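Local coordinates for protein galactose mutarotase related enzyme (Lactobacillus casei, PDB 3Q1N) that probably binds a sugar and may act as an isomerase of the galactose mutarotase (aldose 1-epimerase) family, at residues 12-17 and 91-96; 17-22 and 46-51; 40-45 and 141-146; 124-129 and 287-292. All blocks are in the same frame, centred on the assembly; numbering follows the deposited sequence. Where two conformers were deposited one is given.

Contact 1 (12-17 and 91-96); sequences AGIAER and VTFTQH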
# COMPACT_ATOMS: atom_id res chain seq x y z
N ALA A 12 13.73 5.03 -11.35
CA ALA A 12 12.66 4.10 -10.91
C ALA A 12 12.37 3.13 -12.07
O ALA A 12 12.41 3.52 -13.26
CB ALA A 12 11.40 4.86 -10.52
N GLY A 13 12.08 1.89 -11.71
CA GLY A 13 11.64 0.88 -12.68
C GLY A 13 10.26 0.42 -12.25
O GLY A 13 10.03 0.17 -11.05
N ILE A 14 9.34 0.41 -13.22
CA ILE A 14 7.94 0.08 -12.97
C ILE A 14 7.50 -0.94 -14.00
O ILE A 14 7.66 -0.74 -15.21
CB ILE A 14 6.97 1.30 -13.05
CG1 ILE A 14 7.44 2.47 -12.18
CG2 ILE A 14 5.55 0.89 -12.66
CD1 ILE A 14 8.11 3.58 -13.00
N ALA A 15 6.92 -2.03 -13.52
CA ALA A 15 6.42 -3.10 -14.39
C ALA A 15 5.05 -2.76 -14.93
O ALA A 15 4.17 -2.28 -14.19
CB ALA A 15 6.35 -4.41 -13.63
N GLU A 16 4.85 -3.01 -16.22
CA GLU A 16 3.55 -2.85 -16.82
C GLU A 16 2.56 -3.75 -16.13
O GLU A 16 1.41 -3.36 -15.90
CB GLU A 16 3.63 -3.18 -18.32
CG GLU A 16 4.40 -2.09 -19.09
CD GLU A 16 4.77 -2.45 -20.53
OE1 GLU A 16 4.59 -3.61 -20.94
OE2 GLU A 16 5.30 -1.56 -21.24
N ARG A 17 3.00 -4.93 -15.72
CA ARG A 17 2.15 -5.82 -14.94
C ARG A 17 1.87 -5.22 -13.55
O ARG A 17 2.79 -4.99 -12.78
CB ARG A 17 2.76 -7.23 -14.82
CG ARG A 17 1.98 -8.16 -13.87
CD ARG A 17 0.56 -8.45 -14.36
NE ARG A 17 0.51 -9.07 -15.66
CZ ARG A 17 0.50 -10.38 -15.88
NH1 ARG A 17 0.54 -11.22 -14.85
NH2 ARG A 17 0.45 -10.87 -17.12
N VAL A 91 5.49 8.95 -16.06
CA VAL A 91 4.78 8.02 -16.90
C VAL A 91 3.43 7.71 -16.30
O VAL A 91 3.29 7.74 -15.07
CB VAL A 91 5.57 6.72 -17.12
CG1 VAL A 91 5.84 6.00 -15.80
CG2 VAL A 91 4.82 5.76 -18.10
N THR A 92 2.45 7.39 -17.15
CA THR A 92 1.09 7.10 -16.70
C THR A 92 0.73 5.68 -17.15
O THR A 92 1.02 5.27 -18.30
CB THR A 92 0.05 8.14 -17.23
OG1 THR A 92 0.34 9.43 -16.68
CG2 THR A 92 -1.38 7.77 -16.82
N PHE A 93 0.14 4.94 -16.21
CA PHE A 93 -0.34 3.58 -16.43
C PHE A 93 -1.84 3.52 -16.24
O PHE A 93 -2.36 4.04 -15.26
CB PHE A 93 0.30 2.63 -15.41
CG PHE A 93 1.77 2.39 -15.61
CD1 PHE A 93 2.21 1.40 -16.46
CD2 PHE A 93 2.72 3.12 -14.90
CE1 PHE A 93 3.57 1.12 -16.64
CE2 PHE A 93 4.10 2.88 -15.07
CZ PHE A 93 4.54 1.88 -15.95
N THR A 94 -2.55 2.82 -17.11
CA THR A 94 -3.99 2.77 -17.05
C THR A 94 -4.49 1.36 -17.26
O THR A 94 -4.09 0.67 -18.19
CB THR A 94 -4.63 3.68 -18.14
OG1 THR A 94 -4.14 5.02 -18.02
CG2 THR A 94 -6.18 3.75 -17.95
N GLN A 95 -5.34 0.92 -16.33
CA GLN A 95 -6.04 -0.39 -16.43
C GLN A 95 -7.55 -0.19 -16.46
O GLN A 95 -8.11 0.67 -15.78
CB GLN A 95 -5.65 -1.24 -15.24
CG GLN A 95 -6.18 -2.66 -15.30
CD GLN A 95 -5.83 -3.45 -14.07
OE1 GLN A 95 -6.64 -3.45 -13.11
NE2 GLN A 95 -4.67 -4.10 -14.05
N HIS A 96 -8.23 -1.04 -17.22
CA HIS A 96 -9.67 -1.14 -17.24
C HIS A 96 -10.04 -2.59 -16.90
O HIS A 96 -9.18 -3.49 -16.86
CB HIS A 96 -10.18 -0.84 -18.66
CG HIS A 96 -9.89 0.55 -19.15
ND1 HIS A 96 -10.74 1.62 -18.90
CD2 HIS A 96 -8.86 1.05 -19.87
CE1 HIS A 96 -10.24 2.72 -19.46
NE2 HIS A 96 -9.08 2.41 -20.01
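The I14 side chain overlaps the outer part of the F93 ring. Its CG2 methyl lies 3.4 Å from F93 CE2 and reaches CZ nearly as closely, and I14 CB lies 3.8 Å from F93 CZ. The methyl comes obliquely onto the ring. CG2 stands anti to the backbone N of I14. In the conformer given, CD1 of the other branch lies 4.3 Å from V91 CG1, a loose contact. Further on, E16 meets the ring at CE1, with E16 CA 4.0 Å and E16 CG 4.1 Å from F93 CE1. The E16 chain crosses the phenyl group at about a right angle.

The backbones do not pair here. The axes of strand segments 12-15 and 91-96 come within 10.1 Å, with directions only 16° apart. They belong to two different antiparallel sheets, and F93 bridges the gap between them. I3 of strand 2-6, V83 of strand 82-84 and the loop residues A19 and F81 also touch this ring. No hydrogen bond joins the two segments. The contact is therefore mainly apolar, carried mainly by I14 and the F93 ring with the aliphatic part of E16 beside it, and depends on shape rather than on directed bonds.

Contact 2 (17-22 and 46-51); sequences RGAELQ and APILFP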
# COMPACT_ATOMS: atom_id res chain seq x y z
N ARG A 17 3.00 -4.93 -15.72
CA ARG A 17 2.15 -5.82 -14.94
C ARG A 17 1.87 -5.22 -13.55
O ARG A 17 2.79 -4.99 -12.78
CB ARG A 17 2.76 -7.23 -14.82
CG ARG A 17 1.98 -8.16 -13.87
CD ARG A 17 0.56 -8.45 -14.36
NE ARG A 17 0.51 -9.07 -15.66
CZ ARG A 17 0.50 -10.38 -15.88
NH1 ARG A 17 0.54 -11.22 -14.85
NH2 ARG A 17 0.45 -10.87 -17.12
N GLY A 18 0.60 -4.89 -13.31
CA GLY A 18 0.16 -4.26 -12.06
C GLY A 18 0.70 -2.83 -11.82
O GLY A 18 0.57 -2.32 -10.73
N ALA A 19 1.25 -2.18 -12.85
CA ALA A 19 1.91 -0.86 -12.67
C ALA A 19 2.76 -0.87 -11.40
O ALA A 19 2.74 0.08 -10.58
CB ALA A 19 0.85 0.28 -12.60
N GLU A 20 3.53 -1.94 -11.24
CA GLU A 20 4.18 -2.23 -9.97
C GLU A 20 5.55 -1.57 -9.91
O GLU A 20 6.44 -1.91 -10.71
CB GLU A 20 4.40 -3.71 -9.75
CG GLU A 20 4.94 -3.93 -8.31
CD GLU A 20 5.45 -5.32 -8.01
OE1 GLU A 20 5.55 -6.15 -8.93
OE2 GLU A 20 5.70 -5.59 -6.80
N LEU A 21 5.74 -0.64 -8.99
CA LEU A 21 7.09 -0.13 -8.75
C LEU A 21 7.98 -1.27 -8.28
O LEU A 21 7.64 -1.98 -7.33
CB LEU A 21 7.03 0.91 -7.65
CG LEU A 21 8.33 1.57 -7.22
CD1 LEU A 21 8.91 2.47 -8.28
CD2 LEU A 21 8.08 2.39 -5.90
N GLN A 22 9.11 -1.46 -8.94
CA GLN A 22 10.00 -2.57 -8.57
C GLN A 22 11.37 -2.13 -8.10
O GLN A 22 12.06 -2.89 -7.43
CB GLN A 22 10.12 -3.55 -9.74
CG GLN A 22 8.75 -4.20 -10.07
CD GLN A 22 8.85 -5.32 -11.03
OE1 GLN A 22 9.66 -5.29 -11.93
NE2 GLN A 22 7.96 -6.30 -10.90
N ALA A 46 6.25 -3.87 -4.57
CA ALA A 46 5.35 -2.78 -4.15
C ALA A 46 4.00 -2.82 -4.89
O ALA A 46 3.67 -1.90 -5.68
CB ALA A 46 6.07 -1.38 -4.37
N PRO A 47 3.23 -3.90 -4.67
CA PRO A 47 1.98 -4.00 -5.42
C PRO A 47 0.92 -2.93 -5.14
O PRO A 47 0.83 -2.36 -4.02
CB PRO A 47 1.40 -5.36 -5.01
CG PRO A 47 2.47 -6.06 -4.26
CD PRO A 47 3.48 -5.06 -3.81
N ILE A 48 0.10 -2.73 -6.18
CA ILE A 48 -1.13 -1.97 -6.05
C ILE A 48 -2.24 -2.92 -5.61
O ILE A 48 -2.33 -4.05 -6.14
CB ILE A 48 -1.50 -1.26 -7.38
CG1 ILE A 48 -0.45 -0.20 -7.70
CG2 ILE A 48 -2.93 -0.61 -7.26
CD1 ILE A 48 -0.60 0.47 -9.11
N LEU A 49 -3.06 -2.46 -4.68
CA LEU A 49 -4.15 -3.25 -4.06
C LEU A 49 -5.47 -2.61 -4.48
O LEU A 49 -5.82 -1.53 -4.02
CB LEU A 49 -4.00 -3.25 -2.54
CG LEU A 49 -2.63 -3.54 -1.94
CD1 LEU A 49 -2.70 -3.40 -0.41
CD2 LEU A 49 -2.11 -4.91 -2.34
N PHE A 50 -6.19 -3.26 -5.39
CA PHE A 50 -7.49 -2.74 -5.84
C PHE A 50 -8.27 -3.89 -6.45
O PHE A 50 -7.69 -4.70 -7.12
CB PHE A 50 -7.31 -1.67 -6.94
CG PHE A 50 -8.60 -1.21 -7.60
CD1 PHE A 50 -9.33 -0.14 -7.06
CD2 PHE A 50 -9.08 -1.83 -8.77
CE1 PHE A 50 -10.49 0.31 -7.65
CE2 PHE A 50 -10.26 -1.36 -9.38
CZ PHE A 50 -10.96 -0.29 -8.81
N PRO A 51 -9.59 -3.96 -6.20
CA PRO A 51 -10.48 -3.11 -5.42
C PRO A 51 -10.65 -3.55 -3.95
O PRO A 51 -11.56 -3.09 -3.28
CB PRO A 51 -11.80 -3.20 -6.19
CG PRO A 51 -11.81 -4.58 -6.69
CD PRO A 51 -10.35 -4.94 -7.00
O HOH W 1 0.87 -4.10 -8.58
O HOH W 2 3.33 0.09 -7.50
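This is a buried contact between a G1 beta bulge and a short strand, joined by one direct hydrogen bond and two bridging waters. The bulge, A19 and E20 facing A15, lies at the turn between strands 10-15 and 20-26. Segment 46-51 includes the short strand 48-49, which pairs with strand 136-147 in another sheet. A19, the first bulge residue, has a positive phi of 43°, a position usually taken by glycine; G18 is also positive, at 67°.

E20 carries the direct bond. Its CG is anti to the backbone N and the chain stays extended beyond it. A46 N donates to E20 OE2 at 2.9 Å, meeting that oxygen's anti lone pair. H45 N is a second donor to OE2. The other oxygen, OE1, takes a bond from Q22 NE2, which comes from above the carboxylate plane. Both oxygens are thus held, and the carboxylate is unlikely to turn freely.

The waters fill in where the backbones do not meet. One links G18 O to I48 N. The other donates to A19 O and A46 O and accepts from L21 N.

Apolar contacts complete the join. In the conformer given, I48 CD1 sits 3.8 Å from A19 CB and 3.4 Å from G18 O. L21 CB lies 4.1 Å from A46 CB. L21 O is buried without a hydrogen-bond partner, with A46 CB 3.4 Å away.

Contact 3 (40-45 and 141-146); sequences TFWNRH and GFHPAF. With EDO (1,2-ethanediol), chain K; EDO (1,2-ethanediol), chain J.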
# COMPACT_ATOMS: atom_id res chain seq x y z
N THR A 40 13.23 -15.80 -0.91
CA THR A 40 13.58 -16.26 0.43
C THR A 40 12.62 -15.64 1.47
O THR A 40 12.17 -16.33 2.38
CB THR A 40 15.04 -15.91 0.74
OG1 THR A 40 15.87 -16.39 -0.33
CG2 THR A 40 15.49 -16.52 2.10
N PHE A 41 12.25 -14.37 1.26
CA PHE A 41 11.39 -13.63 2.19
C PHE A 41 10.07 -13.16 1.59
O PHE A 41 9.03 -13.28 2.23
CB PHE A 41 12.16 -12.41 2.72
CG PHE A 41 13.43 -12.78 3.43
CD1 PHE A 41 13.37 -13.28 4.72
CD2 PHE A 41 14.67 -12.62 2.83
CE1 PHE A 41 14.55 -13.65 5.40
CE2 PHE A 41 15.85 -12.99 3.49
CZ PHE A 41 15.78 -13.49 4.78
N TRP A 42 10.11 -12.61 0.38
CA TRP A 42 8.89 -12.12 -0.26
C TRP A 42 9.17 -11.85 -1.73
O TRP A 42 10.09 -11.13 -2.06
CB TRP A 42 8.38 -10.83 0.43
CG TRP A 42 7.03 -10.42 0.03
CD1 TRP A 42 5.92 -11.22 -0.04
CD2 TRP A 42 6.59 -9.09 -0.34
NE1 TRP A 42 4.84 -10.48 -0.46
CE2 TRP A 42 5.23 -9.17 -0.63
CE3 TRP A 42 7.23 -7.85 -0.47
CZ2 TRP A 42 4.47 -8.05 -1.04
CZ3 TRP A 42 6.47 -6.74 -0.89
CH2 TRP A 42 5.13 -6.86 -1.16
N ASN A 43 8.38 -12.43 -2.61
CA ASN A 43 8.70 -12.36 -4.01
C ASN A 43 8.09 -11.19 -4.78
O ASN A 43 8.06 -11.23 -6.00
CB ASN A 43 8.34 -13.68 -4.70
CG ASN A 43 6.89 -14.02 -4.62
OD1 ASN A 43 6.05 -13.25 -4.12
ND2 ASN A 43 6.56 -15.24 -5.07
N ARG A 44 7.58 -10.17 -4.06
CA ARG A 44 7.06 -8.98 -4.71
C ARG A 44 7.83 -7.74 -4.25
O ARG A 44 8.81 -7.86 -3.50
CB ARG A 44 5.59 -8.86 -4.44
CG ARG A 44 4.86 -10.09 -4.96
CD ARG A 44 3.45 -10.12 -4.54
NE ARG A 44 2.83 -11.40 -4.91
CZ ARG A 44 2.22 -11.65 -6.08
NH1 ARG A 44 2.12 -10.75 -7.06
NH2 ARG A 44 1.68 -12.86 -6.28
N HIS A 45 7.43 -6.56 -4.74
CA HIS A 45 8.20 -5.34 -4.44
C HIS A 45 7.28 -4.26 -3.83
O HIS A 45 7.52 -3.77 -2.73
CB HIS A 45 8.88 -4.77 -5.72
CG HIS A 45 9.61 -5.79 -6.54
ND1 HIS A 45 10.98 -5.94 -6.48
CD2 HIS A 45 9.16 -6.70 -7.44
CE1 HIS A 45 11.35 -6.91 -7.33
NE2 HIS A 45 10.26 -7.37 -7.93
N GLY A 141 -5.09 0.51 -2.16
CA GLY A 141 -3.88 0.64 -1.34
C GLY A 141 -2.62 0.44 -2.17
O GLY A 141 -2.66 -0.00 -3.33
N PHE A 142 -1.49 0.81 -1.57
CA PHE A 142 -0.16 0.68 -2.18
C PHE A 142 0.72 -0.01 -1.10
O PHE A 142 0.67 0.38 0.08
CB PHE A 142 0.32 2.09 -2.54
CG PHE A 142 1.75 2.19 -3.03
CD1 PHE A 142 2.31 1.33 -3.95
CD2 PHE A 142 2.51 3.24 -2.59
CE1 PHE A 142 3.60 1.49 -4.38
CE2 PHE A 142 3.78 3.42 -3.00
CZ PHE A 142 4.34 2.55 -3.90
N HIS A 143 1.50 -1.01 -1.48
CA HIS A 143 2.15 -1.97 -0.58
C HIS A 143 3.70 -2.04 -0.77
O HIS A 143 4.26 -3.11 -0.95
CB HIS A 143 1.49 -3.35 -0.91
CG HIS A 143 1.68 -4.45 0.12
ND1 HIS A 143 2.91 -4.99 0.43
CD2 HIS A 143 0.77 -5.17 0.81
CE1 HIS A 143 2.75 -5.98 1.29
NE2 HIS A 143 1.46 -6.13 1.53
N PRO A 144 4.41 -0.90 -0.67
CA PRO A 144 5.86 -0.94 -0.91
C PRO A 144 6.62 -1.52 0.26
O PRO A 144 6.35 -1.17 1.39
CB PRO A 144 6.22 0.54 -1.07
CG PRO A 144 5.18 1.27 -0.31
CD PRO A 144 3.93 0.49 -0.59
N ALA A 145 7.59 -2.37 -0.03
CA ALA A 145 8.51 -2.90 0.97
C ALA A 145 9.84 -2.16 0.78
O ALA A 145 10.36 -2.07 -0.33
CB ALA A 145 8.72 -4.36 0.76
N PHE A 146 10.35 -1.61 1.86
CA PHE A 146 11.57 -0.83 1.89
C PHE A 146 12.70 -1.57 2.55
O PHE A 146 12.54 -2.15 3.63
CB PHE A 146 11.34 0.46 2.66
CG PHE A 146 10.35 1.38 1.99
CD1 PHE A 146 10.69 2.03 0.81
CD2 PHE A 146 9.06 1.50 2.48
CE1 PHE A 146 9.78 2.86 0.17
CE2 PHE A 146 8.14 2.31 1.83
CZ PHE A 146 8.49 2.99 0.68
C1 EDO K . 2.11 -10.78 2.10
O1 EDO K . 1.05 -11.73 2.22
C2 EDO K . 1.85 -9.92 0.87
O2 EDO K . 1.86 -10.74 -0.31
C1 EDO J . 0.38 -6.42 4.87
O1 EDO J . -0.63 -5.71 4.12
C2 EDO J . 0.43 -7.90 4.55
O2 EDO J . 0.70 -8.13 3.15
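W42 meets H143 and A145 where a loop, 40-45, lies against strand 136-147 of an antiparallel sheet in this aldose 1-epimerase fold. Its CG is anti to the backbone N (chi1 -168°), and the six-membered ring lies toward the second segment. W42 CH2 is 3.3 Å from H143 ND1. The two rings cross obliquely, with planes 32° apart and centroids 5.0 Å apart. On the same six-membered ring, W42 CZ3 packs 3.7 Å from A145 CB. At the edge of the indole, W42 NE1 donates to O2 of one ethanediol, chain K. An alanine in place of W42 would probably open a gap beside H143 and A145, take one neighbour from the histidine ring and leave that diol without its indole donor.

R44 follows, and its CB covers part of one face of the indole. H45 comes last and makes the backbone join between the segments. Its ring turns elsewhere, with ND1 bonded to W35 O.

H143 also meets W242 and E255. A nitrate and two ethanediols, all probably from the crystallisation liquor, lie near it. Together they are consistent with a small-molecule pocket here. In the ring plane, H143 NE2 donates to O2 of the chain J diol at 2.7 Å. The backbone bond from A145 N to H45 O is 3.0 Å long and nearly straight at the carbonyl, with a C=O...N angle of 169°.

Contact 4 (124-129 and 287-292); sequences VHYTVT and LALKVE. With EDO (1,2-ethanediol), chain T.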
# COMPACT_ATOMS: atom_id res chain seq x y z
N VAL A 124 3.21 9.91 -6.73
CA VAL A 124 2.32 8.95 -7.34
C VAL A 124 0.91 9.54 -7.19
O VAL A 124 0.52 9.94 -6.09
CB VAL A 124 2.36 7.58 -6.64
CG1 VAL A 124 1.62 6.54 -7.48
CG2 VAL A 124 3.82 7.10 -6.37
N HIS A 125 0.18 9.61 -8.30
CA HIS A 125 -1.20 10.11 -8.30
C HIS A 125 -2.09 8.98 -8.83
O HIS A 125 -1.79 8.39 -9.87
CB HIS A 125 -1.33 11.38 -9.17
CG HIS A 125 -0.77 12.63 -8.54
ND1 HIS A 125 0.59 12.90 -8.49
CD2 HIS A 125 -1.39 13.69 -7.96
CE1 HIS A 125 0.78 14.05 -7.86
NE2 HIS A 125 -0.40 14.57 -7.56
N TYR A 126 -3.16 8.67 -8.10
CA TYR A 126 -4.12 7.63 -8.48
C TYR A 126 -5.44 8.26 -8.85
O TYR A 126 -5.85 9.22 -8.17
CB TYR A 126 -4.38 6.68 -7.34
CG TYR A 126 -3.17 6.01 -6.80
CD1 TYR A 126 -2.42 6.63 -5.78
CD2 TYR A 126 -2.73 4.79 -7.31
CE1 TYR A 126 -1.28 6.04 -5.27
CE2 TYR A 126 -1.58 4.17 -6.78
CZ TYR A 126 -0.87 4.81 -5.79
OH TYR A 126 0.25 4.20 -5.28
N THR A 127 -6.12 7.74 -9.88
CA THR A 127 -7.50 8.12 -10.16
C THR A 127 -8.28 6.85 -10.42
O THR A 127 -7.91 6.07 -11.31
CB THR A 127 -7.63 9.01 -11.43
OG1 THR A 127 -6.81 10.20 -11.30
CG2 THR A 127 -9.08 9.42 -11.64
N VAL A 128 -9.32 6.67 -9.64
CA VAL A 128 -10.24 5.55 -9.75
C VAL A 128 -11.52 6.14 -10.30
O VAL A 128 -12.12 7.01 -9.69
CB VAL A 128 -10.55 4.96 -8.37
CG1 VAL A 128 -11.63 3.90 -8.50
CG2 VAL A 128 -9.28 4.32 -7.77
N THR A 129 -11.93 5.65 -11.46
CA THR A 129 -13.17 6.12 -12.09
C THR A 129 -14.13 4.95 -12.20
O THR A 129 -13.76 3.88 -12.69
CB THR A 129 -12.92 6.71 -13.48
OG1 THR A 129 -11.94 7.76 -13.39
CG2 THR A 129 -14.23 7.36 -14.01
N LEU A 287 -6.39 10.33 -5.43
CA LEU A 287 -5.53 10.23 -4.25
C LEU A 287 -4.10 10.50 -4.69
O LEU A 287 -3.71 10.05 -5.77
CB LEU A 287 -5.62 8.82 -3.66
CG LEU A 287 -7.00 8.33 -3.20
CD1 LEU A 287 -6.98 6.84 -2.89
CD2 LEU A 287 -7.45 9.12 -1.97
N ALA A 288 -3.34 11.21 -3.87
CA ALA A 288 -1.93 11.45 -4.16
C ALA A 288 -1.08 11.02 -2.99
O ALA A 288 -1.54 11.02 -1.86
CB ALA A 288 -1.68 12.90 -4.48
N LEU A 289 0.15 10.62 -3.28
CA LEU A 289 1.18 10.45 -2.24
C LEU A 289 2.55 10.86 -2.77
O LEU A 289 2.74 11.00 -3.98
CB LEU A 289 1.22 9.01 -1.70
CG LEU A 289 1.54 7.82 -2.61
CD1 LEU A 289 3.03 7.58 -2.76
CD2 LEU A 289 0.83 6.54 -2.10
N LYS A 290 3.50 11.04 -1.85
CA LYS A 290 4.90 11.18 -2.21
C LYS A 290 5.73 10.26 -1.34
O LYS A 290 5.42 10.05 -0.16
CB LYS A 290 5.40 12.61 -2.03
CG LYS A 290 4.60 13.69 -2.78
CD LYS A 290 5.23 15.11 -2.62
CE LYS A 290 4.40 16.14 -3.40
NZ LYS A 290 4.99 17.52 -3.29
N VAL A 291 6.77 9.70 -1.95
CA VAL A 291 7.80 8.95 -1.21
C VAL A 291 9.01 9.89 -1.24
O VAL A 291 9.62 10.07 -2.29
CB VAL A 291 8.11 7.61 -1.87
CG1 VAL A 291 9.08 6.79 -0.97
CG2 VAL A 291 6.81 6.81 -2.15
N GLU A 292 9.29 10.57 -0.15
CA GLU A 292 10.49 11.41 -0.06
C GLU A 292 11.70 10.51 0.16
O GLU A 292 11.69 9.63 1.03
CB GLU A 292 10.41 12.41 1.07
CG GLU A 292 9.12 13.23 1.14
CD GLU A 292 9.12 14.24 2.28
OE1 GLU A 292 10.17 14.49 2.92
OE2 GLU A 292 8.04 14.79 2.56
C1 EDO T . -3.05 8.90 -13.40
O1 EDO T . -3.18 9.95 -14.31
C2 EDO T . -3.98 9.13 -12.21
O2 EDO T . -3.86 10.36 -11.56
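Strands 124-129 and 287-292 pair antiparallel inside a large sheet, joined by four backbone hydrogen bonds at the V124-L289 and Y126-L287 pairs. The shortest, Y126 N to L287 O, is 2.8 Å. H125 and A288 form the non-hydrogen-bonded pair between them.

V124, Y126, L287 and L289 share one face of this beta sheet. L289 touches both V124 and Y126. Its CG sits between the backbone N and the carbonyl carbon (chi1 60°). The two methyls then part. CD1 lies alongside V124, 3.7 Å from CG2 of that residue, while CD2 lies 3.8 Å from Y126 CE1, at the edge of the tyrosine ring. F142 and F236 both pack on Y126 and L289. An alanine in place of L289 would probably open a gap between V124 and Y126 and leave the edge of the tyrosine ring less supported.

The other face carries H125 and A288. A288 N also bonds to D235. T127 OG1 shares a hydrogen bond with an ethanediol, probably from the crystallisation liquor. In the conformer given, A288 CB rests over a face of the H125 ring in a CH-pi contact, 3.9 Å from the centroid and 3.6 Å from H125 CD2.

Contacts 1 and 2 are direct neighbours, with centres 8 Å apart. They share R17, and two probable backbone bonds, G13 O to Q22 N and A15 N to E20 O, join their strands. Contact 2 leads on to contact 3, about 10 Å away between centres, where L49 N reaches G141 O. A bound nitrate lies about 3 Å from the side chain of H143 and one lies equally near P47, consistent with a shared pocket. Contact 4 lies on the other side of the chain centre from contact 3, with centres about 18 Å apart, yet F142 CG lies 3.4 Å from Y126 OH. Contacts 1 and 4 reach the same large sheet but do not touch.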